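PDB 1W5T: ORC1-type DNA replication protein 2 from Aeropyrum pernix, which binds DNA and nucleotide as an AAA+ ATPase of the Cdc6/Orc family and takes part in regulating DNA replication in this archaeon. Local coordinates for residues 18-23 / 69-74; 23-28 / 224-229; 88-93 / 138-143. All blocks are in the same frame, centred on the assembly; numbering follows the deposited sequence.

Contact 1: residues 18-23 / 69-74; sequences NYIPPE and AKFTVK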
loop_
_atom_site.group_PDB
_atom_site.type_symbol
_atom_site.label_atom_id
_atom_site.label_comp_id
_atom_site.label_asym_id
_atom_site.label_seq_id
_atom_site.Cartn_x
_atom_site.Cartn_y
_atom_site.Cartn_z
ATOM N N ASN A 18 1.463 -6.258 12.397
ATOM C CA ASN A 18 0.152 -5.685 12.554
ATOM C C ASN A 18 -0.130 -5.009 13.892
ATOM O O ASN A 18 -1.300 -4.864 14.286
ATOM C CB ASN A 18 -0.970 -6.629 12.132
ATOM C CG ASN A 18 -0.763 -8.010 12.575
ATOM O OD1 ASN A 18 -0.704 -8.297 13.788
ATOM N ND2 ASN A 18 -0.653 -8.915 11.606
ATOM N N TYR A 19 0.923 -4.575 14.581
ATOM C CA TYR A 19 0.695 -3.728 15.714
ATOM C C TYR A 19 0.226 -2.364 15.212
ATOM O O TYR A 19 0.829 -1.783 14.296
ATOM C CB TYR A 19 1.959 -3.583 16.552
ATOM C CG TYR A 19 1.845 -2.562 17.634
ATOM C CD1 TYR A 19 1.233 -2.879 18.867
ATOM C CD2 TYR A 19 2.334 -1.264 17.446
ATOM C CE1 TYR A 19 1.133 -1.921 19.896
ATOM C CE2 TYR A 19 2.244 -0.306 18.452
ATOM C CZ TYR A 19 1.652 -0.635 19.676
ATOM O OH TYR A 19 1.552 0.318 20.677
ATOM N N ILE A 20 -0.856 -1.879 15.813
ATOM C CA ILE A 20 -1.388 -0.535 15.570
ATOM C C ILE A 20 -1.153 0.325 16.806
ATOM O O ILE A 20 -1.590 -0.029 17.899
ATOM C CB ILE A 20 -2.919 -0.608 15.302
ATOM C CG1 ILE A 20 -3.246 -1.700 14.228
ATOM C CG2 ILE A 20 -3.452 0.763 14.894
ATOM C CD1 ILE A 20 -2.742 -1.341 12.792
ATOM N N PRO A 21 -0.437 1.433 16.664
ATOM C CA PRO A 21 -0.127 2.247 17.833
ATOM C C PRO A 21 -1.397 2.877 18.403
ATOM O O PRO A 21 -2.340 3.029 17.635
ATOM C CB PRO A 21 0.918 3.252 17.315
ATOM C CG PRO A 21 0.915 3.138 15.891
ATOM C CD PRO A 21 0.207 1.933 15.447
ATOM N N PRO A 22 -1.445 3.188 19.709
ATOM C CA PRO A 22 -2.668 3.768 20.320
ATOM C C PRO A 22 -3.000 5.174 19.769
ATOM O O PRO A 22 -4.119 5.620 19.916
ATOM C CB PRO A 22 -2.328 3.876 21.815
ATOM C CG PRO A 22 -0.816 3.845 21.899
ATOM C CD PRO A 22 -0.336 3.059 20.673
ATOM N N GLU A 23 -2.017 5.850 19.165
ATOM C CA GLU A 23 -2.209 7.167 18.539
ATOM C C GLU A 23 -1.369 7.251 17.296
ATOM O O GLU A 23 -0.364 6.566 17.215
ATOM C CB GLU A 23 -1.783 8.291 19.499
ATOM C CG GLU A 23 -2.957 8.815 20.344
ATOM C CD GLU A 23 -2.749 10.235 20.867
ATOM O OE1 GLU A 23 -1.559 10.659 20.901
ATOM O OE2 GLU A 23 -3.758 10.921 21.242
ATOM N N ALA A 69 -5.773 2.803 7.568
ATOM C CA ALA A 69 -7.145 2.362 7.391
ATOM C C ALA A 69 -7.650 1.766 8.707
ATOM O O ALA A 69 -8.754 2.074 9.136
ATOM C CB ALA A 69 -7.248 1.342 6.228
ATOM N N LYS A 70 -6.828 0.941 9.365
ATOM C CA LYS A 70 -7.293 0.307 10.583
ATOM C C LYS A 70 -7.362 1.292 11.701
ATOM O O LYS A 70 -8.300 1.259 12.475
ATOM C CB LYS A 70 -6.437 -0.857 11.013
ATOM C CG LYS A 70 -6.558 -2.056 10.173
ATOM C CD LYS A 70 -5.483 -3.040 10.602
ATOM C CE LYS A 70 -5.902 -4.455 10.264
ATOM N NZ LYS A 70 -4.697 -5.299 10.320
ATOM N N PHE A 71 -6.397 2.194 11.787
ATOM C CA PHE A 71 -6.467 3.183 12.840
ATOM C C PHE A 71 -7.732 4.033 12.712
ATOM O O PHE A 71 -8.353 4.326 13.714
ATOM C CB PHE A 71 -5.207 4.054 12.874
ATOM C CG PHE A 71 -5.219 5.088 13.963
ATOM C CD1 PHE A 71 -4.768 4.774 15.234
ATOM C CD2 PHE A 71 -5.636 6.412 13.699
ATOM C CE1 PHE A 71 -4.771 5.746 16.254
ATOM C CE2 PHE A 71 -5.603 7.402 14.701
ATOM C CZ PHE A 71 -5.208 7.058 15.990
ATOM N N THR A 72 -8.085 4.420 11.477
ATOM C CA THR A 72 -9.213 5.310 11.208
ATOM C C THR A 72 -10.547 4.706 11.669
ATOM O O THR A 72 -11.390 5.370 12.311
ATOM C CB THR A 72 -9.264 5.558 9.704
ATOM O OG1 THR A 72 -8.180 6.408 9.359
ATOM C CG2 THR A 72 -10.484 6.346 9.338
ATOM N N VAL A 73 -10.721 3.435 11.315
ATOM C CA VAL A 73 -11.913 2.711 11.635
ATOM C C VAL A 73 -12.009 2.582 13.158
ATOM O O VAL A 73 -13.095 2.743 13.762
ATOM C CB VAL A 73 -11.914 1.342 10.913
ATOM C CG1 VAL A 73 -12.999 0.444 11.466
ATOM C CG2 VAL A 73 -12.090 1.578 9.375
ATOM N N LYS A 74 -10.858 2.345 13.776
ATOM C CA LYS A 74 -10.775 2.311 15.228
ATOM C C LYS A 74 -11.283 3.628 15.818
ATOM O O LYS A 74 -12.150 3.609 16.699
ATOM C CB LYS A 74 -9.358 1.958 15.705
ATOM C CG LYS A 74 -9.229 1.686 17.194
ATOM C CD LYS A 74 -7.765 1.315 17.573
ATOM C CE LYS A 74 -6.827 2.559 17.754
ATOM N NZ LYS A 74 -5.332 2.267 17.669
#

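Contact 2: residues 23-28 / 224-229; sequences ELRVRR and LEQRAE. With ANP (phosphoaminophosphonic acid-adenylate ester), chain D.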
loop_
_atom_site.group_PDB
_atom_site.type_symbol
_atom_site.label_atom_id
_atom_site.label_comp_id
_atom_site.label_asym_id
_atom_site.label_seq_id
_atom_site.Cartn_x
_atom_site.Cartn_y
_atom_site.Cartn_z
ATOM N N GLU A 23 -2.017 5.850 19.165
ATOM C CA GLU A 23 -2.209 7.167 18.539
ATOM C C GLU A 23 -1.369 7.251 17.296
ATOM O O GLU A 23 -0.364 6.566 17.215
ATOM C CB GLU A 23 -1.783 8.291 19.499
ATOM C CG GLU A 23 -2.957 8.815 20.344
ATOM C CD GLU A 23 -2.749 10.235 20.867
ATOM O OE1 GLU A 23 -1.559 10.659 20.901
ATOM O OE2 GLU A 23 -3.758 10.921 21.242
ATOM N N LEU A 24 -1.741 8.082 16.335
ATOM C CA LEU A 24 -0.833 8.363 15.208
ATOM C C LEU A 24 -0.129 9.700 15.376
ATOM O O LEU A 24 -0.750 10.685 15.739
ATOM C CB LEU A 24 -1.545 8.353 13.861
ATOM C CG LEU A 24 -2.010 7.027 13.238
ATOM C CD1 LEU A 24 -2.561 7.268 11.827
ATOM C CD2 LEU A 24 -0.960 5.969 13.220
ATOM N N ARG A 25 1.159 9.753 15.068
ATOM C CA ARG A 25 1.901 11.015 15.178
ATOM C C ARG A 25 2.345 11.586 13.825
ATOM O O ARG A 25 2.881 12.699 13.723
ATOM C CB ARG A 25 3.121 10.830 16.097
ATOM C CG ARG A 25 2.767 10.508 17.534
ATOM C CD ARG A 25 3.840 10.890 18.497
ATOM N NE ARG A 25 3.630 10.266 19.810
ATOM C CZ ARG A 25 4.607 9.834 20.603
ATOM N NH1 ARG A 25 5.878 9.945 20.222
ATOM N NH2 ARG A 25 4.301 9.300 21.782
ATOM N N VAL A 26 2.159 10.777 12.808
ATOM C CA VAL A 26 2.352 11.128 11.437
ATOM C C VAL A 26 1.104 10.554 10.793
ATOM O O VAL A 26 0.659 9.483 11.181
ATOM C CB VAL A 26 3.609 10.442 10.843
ATOM C CG1 VAL A 26 3.813 10.892 9.381
ATOM C CG2 VAL A 26 4.873 10.731 11.698
ATOM N N ARG A 27 0.536 11.277 9.832
ATOM C CA ARG A 27 -0.749 10.941 9.176
ATOM C C ARG A 27 -1.992 11.119 10.111
ATOM O O ARG A 27 -3.111 10.619 9.832
ATOM C CB ARG A 27 -0.677 9.562 8.474
ATOM C CG ARG A 27 0.549 9.363 7.534
ATOM C CD ARG A 27 0.695 10.426 6.373
ATOM N NE ARG A 27 1.881 10.188 5.536
ATOM C CZ ARG A 27 2.861 11.075 5.310
ATOM N NH1 ARG A 27 2.840 12.305 5.841
ATOM N NH2 ARG A 27 3.887 10.725 4.548
ATOM N N ARG A 28 -1.795 11.836 11.215
ATOM C CA ARG A 28 -2.862 12.032 12.164
ATOM C C ARG A 28 -4.003 12.820 11.508
ATOM O O ARG A 28 -5.175 12.423 11.611
ATOM C CB ARG A 28 -2.348 12.707 13.439
ATOM C CG ARG A 28 -3.406 12.938 14.459
ATOM C CD ARG A 28 -3.196 14.177 15.281
ATOM N NE ARG A 28 -2.072 14.024 16.181
ATOM C CZ ARG A 28 -0.833 14.536 16.078
ATOM N NH1 ARG A 28 0.024 14.213 17.032
ATOM N NH2 ARG A 28 -0.424 15.343 15.091
ATOM N N LEU A 224 9.800 6.082 14.571
ATOM C CA LEU A 224 10.700 5.239 15.345
ATOM C C LEU A 224 10.680 5.650 16.820
ATOM O O LEU A 224 10.770 4.817 17.746
ATOM C CB LEU A 224 12.130 5.292 14.768
ATOM C CG LEU A 224 12.267 4.684 13.368
ATOM C CD1 LEU A 224 13.644 4.979 12.749
ATOM C CD2 LEU A 224 11.946 3.190 13.358
ATOM N N GLU A 225 10.517 6.940 17.042
ATOM C CA GLU A 225 10.551 7.436 18.406
ATOM C C GLU A 225 9.367 6.928 19.248
ATOM O O GLU A 225 9.563 6.539 20.393
ATOM C CB GLU A 225 10.687 8.955 18.446
ATOM C CG GLU A 225 10.532 9.527 19.830
ATOM C CD GLU A 225 10.489 11.050 19.817
ATOM O OE1 GLU A 225 11.431 11.690 20.301
ATOM O OE2 GLU A 225 9.503 11.617 19.325
ATOM N N GLN A 226 8.177 6.916 18.645
ATOM C CA GLN A 226 6.995 6.282 19.182
ATOM C C GLN A 226 7.163 4.757 19.367
ATOM O O GLN A 226 6.776 4.231 20.397
ATOM C CB GLN A 226 5.772 6.610 18.288
ATOM C CG GLN A 226 4.462 5.978 18.723
ATOM C CD GLN A 226 3.319 6.306 17.789
ATOM O OE1 GLN A 226 3.429 6.120 16.564
ATOM N NE2 GLN A 226 2.203 6.795 18.354
ATOM N N ARG A 227 7.743 4.034 18.411
ATOM C CA ARG A 227 8.035 2.616 18.682
ATOM C C ARG A 227 9.028 2.423 19.876
ATOM O O ARG A 227 8.820 1.584 20.762
ATOM C CB ARG A 227 8.531 1.873 17.433
ATOM C CG ARG A 227 7.498 1.521 16.367
ATOM C CD ARG A 227 6.016 1.340 16.814
ATOM N NE ARG A 227 5.178 1.615 15.674
ATOM C CZ ARG A 227 4.601 0.697 14.918
ATOM N NH1 ARG A 227 4.712 -0.610 15.224
ATOM N NH2 ARG A 227 3.875 1.091 13.853
ATOM N N ALA A 228 10.100 3.192 19.915
ATOM C CA ALA A 228 11.010 3.093 21.060
ATOM C C ALA A 228 10.266 3.305 22.410
ATOM O O ALA A 228 10.245 2.408 23.273
ATOM C CB ALA A 228 12.150 4.044 20.925
ATOM N N GLU A 229 9.582 4.443 22.533
ATOM C CA GLU A 229 8.798 4.794 23.727
ATOM C C GLU A 229 7.841 3.746 24.231
ATOM O O GLU A 229 7.806 3.491 25.429
ATOM C CB GLU A 229 8.040 6.105 23.527
ATOM C CG GLU A 229 8.898 7.356 23.521
ATOM C CD GLU A 229 8.085 8.582 23.199
ATOM O OE1 GLU A 229 8.656 9.672 23.049
ATOM O OE2 GLU A 229 6.857 8.483 23.094
HETATM P PG ANP D . 2.538 -2.615 1.804
HETATM O O1G ANP D . 3.475 -3.889 1.932
HETATM O O2G ANP D . 1.027 -3.113 1.825
HETATM O O3G ANP D . 2.831 -1.751 0.504
HETATM P PB ANP D . 1.622 -0.561 3.770
HETATM O O1B ANP D . 0.146 -1.112 3.905
HETATM O O2B ANP D . 1.609 0.672 2.816
HETATM N N3B ANP D . 2.759 -1.732 3.262
HETATM P PA ANP D . 1.755 -0.562 6.643
HETATM O O1A ANP D . 0.430 0.173 7.156
HETATM O O2A ANP D . 1.535 -2.129 6.707
HETATM O O3A ANP D . 2.215 -0.031 5.188
HETATM O "O5'" ANP D . 3.016 -0.059 7.516
HETATM C "C5'" ANP D . 4.364 -0.554 7.570
HETATM C "C4'" ANP D . 4.786 -0.477 9.040
HETATM O "O4'" ANP D . 4.953 0.887 9.446
HETATM C "C3'" ANP D . 3.723 -1.020 9.993
HETATM O "O3'" ANP D . 4.377 -1.592 11.090
HETATM C "C2'" ANP D . 2.960 0.208 10.474
HETATM O "O2'" ANP D . 2.284 0.083 11.725
HETATM C "C1'" ANP D . 4.076 1.241 10.520
HETATM N N9 ANP D . 3.560 2.562 10.182
HETATM C C8 ANP D . 3.297 3.020 8.905
HETATM N N7 ANP D . 2.826 4.292 8.910
HETATM C C5 ANP D . 2.809 4.710 10.185
HETATM C C6 ANP D . 2.449 5.909 11.008
HETATM N N6 ANP D . 1.982 7.065 10.453
HETATM N N1 ANP D . 2.562 5.847 12.363
HETATM C C2 ANP D . 3.001 4.774 13.003
HETATM N N3 ANP D . 3.345 3.619 12.379
HETATM C C4 ANP D . 3.265 3.564 10.962
HETATM O O HOH W 1 2.616 7.771 14.469
HETATM O O HOH W 2 7.369 10.601 18.099
#

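Contact 3: residues 88-93 / 138-143; sequences KQAYVN and HYLLVI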
loop_
_atom_site.group_PDB
_atom_site.type_symbol
_atom_site.label_atom_id
_atom_site.label_comp_id
_atom_site.label_asym_id
_atom_site.label_seq_id
_atom_site.Cartn_x
_atom_site.Cartn_y
_atom_site.Cartn_z
ATOM N N LYS A 88 -19.103 -1.723 14.350
ATOM C CA LYS A 88 -18.217 -2.842 14.218
ATOM C C LYS A 88 -17.300 -2.625 13.055
ATOM O O LYS A 88 -17.606 -1.885 12.133
ATOM C CB LYS A 88 -18.976 -4.172 14.031
ATOM C CG LYS A 88 -20.507 -4.119 14.184
ATOM C CD LYS A 88 -21.004 -5.051 15.305
ATOM C CE LYS A 88 -20.826 -6.580 14.990
ATOM N NZ LYS A 88 -20.284 -7.350 16.237
ATOM N N GLN A 89 -16.163 -3.298 13.126
ATOM C CA GLN A 89 -15.080 -3.158 12.162
ATOM C C GLN A 89 -14.853 -4.512 11.506
ATOM O O GLN A 89 -14.875 -5.540 12.163
ATOM C CB GLN A 89 -13.822 -2.661 12.877
ATOM C CG GLN A 89 -14.126 -1.614 14.022
ATOM C CD GLN A 89 -12.954 -1.305 14.981
ATOM O OE1 GLN A 89 -11.828 -1.036 14.556
ATOM N NE2 GLN A 89 -13.244 -1.298 16.275
ATOM N N ALA A 90 -14.676 -4.544 10.198
ATOM C CA ALA A 90 -14.328 -5.814 9.626
ATOM C C ALA A 90 -13.204 -5.516 8.694
ATOM O O ALA A 90 -13.234 -4.497 8.015
ATOM C CB ALA A 90 -15.515 -6.488 8.892
ATOM N N TYR A 91 -12.215 -6.399 8.675
ATOM C CA TYR A 91 -11.032 -6.203 7.870
ATOM C C TYR A 91 -10.864 -7.380 6.936
ATOM O O TYR A 91 -10.839 -8.520 7.345
ATOM C CB TYR A 91 -9.766 -5.982 8.726
ATOM C CG TYR A 91 -8.521 -5.866 7.883
ATOM C CD1 TYR A 91 -8.174 -4.654 7.240
ATOM C CD2 TYR A 91 -7.730 -6.963 7.689
ATOM C CE1 TYR A 91 -7.017 -4.574 6.424
ATOM C CE2 TYR A 91 -6.634 -6.930 6.862
ATOM C CZ TYR A 91 -6.254 -5.751 6.250
ATOM O OH TYR A 91 -5.129 -5.797 5.487
ATOM N N VAL A 92 -10.779 -7.093 5.657
ATOM C CA VAL A 92 -10.546 -8.132 4.686
ATOM C C VAL A 92 -9.427 -7.757 3.754
ATOM O O VAL A 92 -9.474 -6.710 3.115
ATOM C CB VAL A 92 -11.815 -8.371 3.813
ATOM C CG1 VAL A 92 -11.633 -9.600 2.941
ATOM C CG2 VAL A 92 -13.076 -8.474 4.729
ATOM N N ASN A 93 -8.428 -8.631 3.698
ATOM C CA ASN A 93 -7.390 -8.559 2.700
ATOM C C ASN A 93 -7.806 -9.383 1.464
ATOM O O ASN A 93 -7.866 -10.615 1.524
ATOM C CB ASN A 93 -6.086 -9.109 3.253
ATOM C CG ASN A 93 -4.922 -8.839 2.324
ATOM O OD1 ASN A 93 -5.091 -8.847 1.093
ATOM N ND2 ASN A 93 -3.750 -8.535 2.898
ATOM N N HIS A 138 -26.672 -2.009 15.069
ATOM C CA HIS A 138 -25.260 -1.830 14.898
ATOM C C HIS A 138 -24.944 -1.195 13.511
ATOM O O HIS A 138 -25.714 -1.298 12.536
ATOM C CB HIS A 138 -24.574 -3.203 14.982
ATOM C CG HIS A 138 -24.513 -3.804 16.341
ATOM N ND1 HIS A 138 -24.054 -5.091 16.558
ATOM C CD2 HIS A 138 -24.861 -3.321 17.558
ATOM C CE1 HIS A 138 -24.094 -5.363 17.853
ATOM N NE2 HIS A 138 -24.574 -4.300 18.488
ATOM N N TYR A 139 -23.778 -0.583 13.403
ATOM C CA TYR A 139 -23.246 -0.145 12.111
ATOM C C TYR A 139 -21.950 -0.943 11.788
ATOM O O TYR A 139 -21.286 -1.454 12.692
ATOM C CB TYR A 139 -22.966 1.333 12.199
ATOM C CG TYR A 139 -24.201 2.107 12.584
ATOM C CD1 TYR A 139 -24.588 2.273 13.946
ATOM C CD2 TYR A 139 -25.002 2.648 11.603
ATOM C CE1 TYR A 139 -25.764 2.981 14.274
ATOM C CE2 TYR A 139 -26.151 3.355 11.913
ATOM C CZ TYR A 139 -26.525 3.531 13.221
ATOM O OH TYR A 139 -27.680 4.267 13.440
ATOM N N LEU A 140 -21.618 -1.084 10.512
ATOM C CA LEU A 140 -20.469 -1.892 10.117
ATOM C C LEU A 140 -19.615 -1.098 9.152
ATOM O O LEU A 140 -20.065 -0.689 8.098
ATOM C CB LEU A 140 -20.928 -3.207 9.481
ATOM C CG LEU A 140 -19.919 -4.210 8.882
ATOM C CD1 LEU A 140 -19.107 -4.992 9.957
ATOM C CD2 LEU A 140 -20.602 -5.159 7.917
ATOM N N LEU A 141 -18.379 -0.867 9.528
ATOM C CA LEU A 141 -17.435 -0.218 8.651
ATOM C C LEU A 141 -16.421 -1.289 8.179
ATOM O O LEU A 141 -15.721 -1.927 8.981
ATOM C CB LEU A 141 -16.816 0.971 9.357
ATOM C CG LEU A 141 -15.816 1.905 8.696
ATOM C CD1 LEU A 141 -16.094 2.078 7.213
ATOM C CD2 LEU A 141 -15.857 3.216 9.392
ATOM N N VAL A 142 -16.438 -1.519 6.862
ATOM C CA VAL A 142 -15.672 -2.570 6.239
ATOM C C VAL A 142 -14.394 -2.026 5.562
ATOM O O VAL A 142 -14.473 -1.172 4.679
ATOM C CB VAL A 142 -16.540 -3.329 5.172
ATOM C CG1 VAL A 142 -15.752 -4.545 4.600
ATOM C CG2 VAL A 142 -17.885 -3.786 5.767
ATOM N N ILE A 143 -13.228 -2.495 5.981
ATOM C CA ILE A 143 -12.001 -2.217 5.212
ATOM C C ILE A 143 -11.796 -3.345 4.193
ATOM O O ILE A 143 -11.695 -4.505 4.588
ATOM C CB ILE A 143 -10.724 -2.151 6.111
ATOM C CG1 ILE A 143 -10.897 -1.159 7.277
ATOM C CG2 ILE A 143 -9.453 -1.859 5.244
ATOM C CD1 ILE A 143 -9.805 -1.222 8.335
#

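Contact 1: residues 18-23 / 69-74
Ile20 and Phe71 lie where the N-terminal loop of this AAA+ ATPase runs over the helix that follows the P-loop, and their CA atoms, 6.9 Å apart, are the nearest backbone pair. Three side chains of helix 65-82, those of Lys70, Phe71 and Lys74, receive the loop. Ile20 points its CB at the helix and divides its two branches between the lysines. CD1, at the end of the CG1 branch, packs 3.9 Å from CD of Lys70; the two side chains lie roughly perpendicular, so that a methyl group rests against the middle of an extended aliphatic chain. Beyond that methylene the Lys70 chain runs on, and its ammonium group makes a cation-pi contact with Tyr91. The other branch, CG2, is 3.7 Å from NZ of Lys74, where the two side chains run antiparallel alongside each other.

Phe71 meets the loop mainly with one border of its ring. Its CG is anti to the backbone N (chi1 -179°), and from there the CD1-CE1 side reaches the loop backbone. Ile20 CG2, Pro21 O and Pro22 O all sit at the ring edge near its plane, with CE1 3.7 Å from Pro22 O; CA of Glu23 approaches the same CE1 atom obliquely. Ala31 of helix 28-43 also packs on the ring.

Pro21 ties this packing to the nucleotide, since it touches both the bound ATP analogue and Gln226 of helix 217-231. On the helix side, Lys74 has its chain bent at chi3 (82°), which turns CE out of the straight run, and its NZ finishes 3.1 Å from the carbonyl oxygen of Pro21.

Contact 2: residues 23-28 / 224-229
Gln226 and Arg25 carry this contact, in which the loop before helix 28-43 meets a helix of the ATPase lid beside the adenine of the bound ATP analogue. The close-packed part is on the nucleotide side. The Gln226 chain is extended with CG anti to the backbone N (chi1 179°), and its amide is gripped at both ends. NE2 donates to the carbonyl oxygen of Glu23 over 2.8 Å, approaching from above the carbonyl plane with an N-H...O angle of 147°. OE1 accepts a hydrogen bond from a water. The two bonds are consistent with this orientation of the amide, in which OE1 lies 3.8 Å from C2 of the adenine.

Both segments bind the nucleoside. Val26 O accepts a hydrogen bond from N6 (2.9 Å), while NH2 of Arg227 donates to both O2' of the ribose and N3 of the base, the O2' bond measuring 2.8 Å. Leu24 adds CD2 against N1.

Away from the nucleotide the contact becomes looser and charged. The guanidinium of Arg25 lays one face over Gln226 CB, 3.8 Å above the plane and displaced toward the rim. Its NH2 makes a salt bridge to OE2 of Glu229 (3.0 Å), with the oxygen in the guanidinium plane and met on its syn side; the NH1 bond to that oxygen is weak. Glu225 is linked to NH1 through a water instead of directly, its OE2 lying 4.1 Å away.

Around the contact, Leu24 packs on Leu68 and Phe71 of helix 65-82, Val26 on Thr222 and Ile223 of helix 217-231, and Leu224 and Arg227 on Ile263 of helix 259-275.

Contact 3: residues 88-93 / 138-143
Tyr91 CG stands anti to its backbone N (chi1 176°) and Ile143 CG2 likewise anti to its own, which sets CG2 3.7 Å from ring atom CD1 in an oblique approach. Lys88 reaches its partner differently: chi1 is nearly eclipsed at -7°, and the bend at chi2 puts CD 3.3 Å from His138 ND1, while further bends at chi3 and chi4 carry CE and NZ. ND1, besides touching CD, is hydrogen-bonded to Tyr113 OH, and Lys88 NZ goes to Thr111 O.

Between these side chains, strands 87-93 and 139-145 run parallel in the core sheet of the AAA+ domain, their short axes 4.8 Å apart and 18° from exact alignment. Lys88 pairs with Leu140, Gln89 with Leu141, Ala90 with Val142 and Tyr91 with Ile143. Gln89, Leu141, Tyr91 and Ile143 face helix 65-82, whereas Lys88, Ala90, Leu140 and Val142 lie on the other face, with Ala90 CB 4.0 Å from Leu140 CD1.

Five backbone hydrogen bonds join the strands. Lys88 and Ala90 each use both N and O, and the run extends from Lys88 N to Tyr139 O (2.8 Å) as far as Val92 N to Ile143 O (2.9 Å). Leu141 N to Lys88 O is the straightest. The bond of Tyr91 OH to Asp145, together with the packing on Ile143, would be expected to hold the tyrosine ring beside Thr66 of the ATP site.

In the fold
Contacts 1 and 2 use consecutive parts of one N-terminal loop and share Glu23, with centres 11 Å apart. They touch directly, Tyr19 CD2 lying 3.3 Å from Arg227 NH1 and Phe71 CZ 3.6 Å from Leu24 N, so the loop bridges helix 65-82 of the AAA domain and lid helix 217-231 around the bound nucleotide. Contact 3 packs against another, adjoining face of helix 65-82: Val73 CG1 is 3.5 Å from Gln89 CG, and the centres of contacts 1 and 3 are 13 Å apart. Contact 3 is remote from contact 2, about 12 Å between nearest atoms, but the Tyr91 side chain still comes within about 6 Å of the magnesium ion.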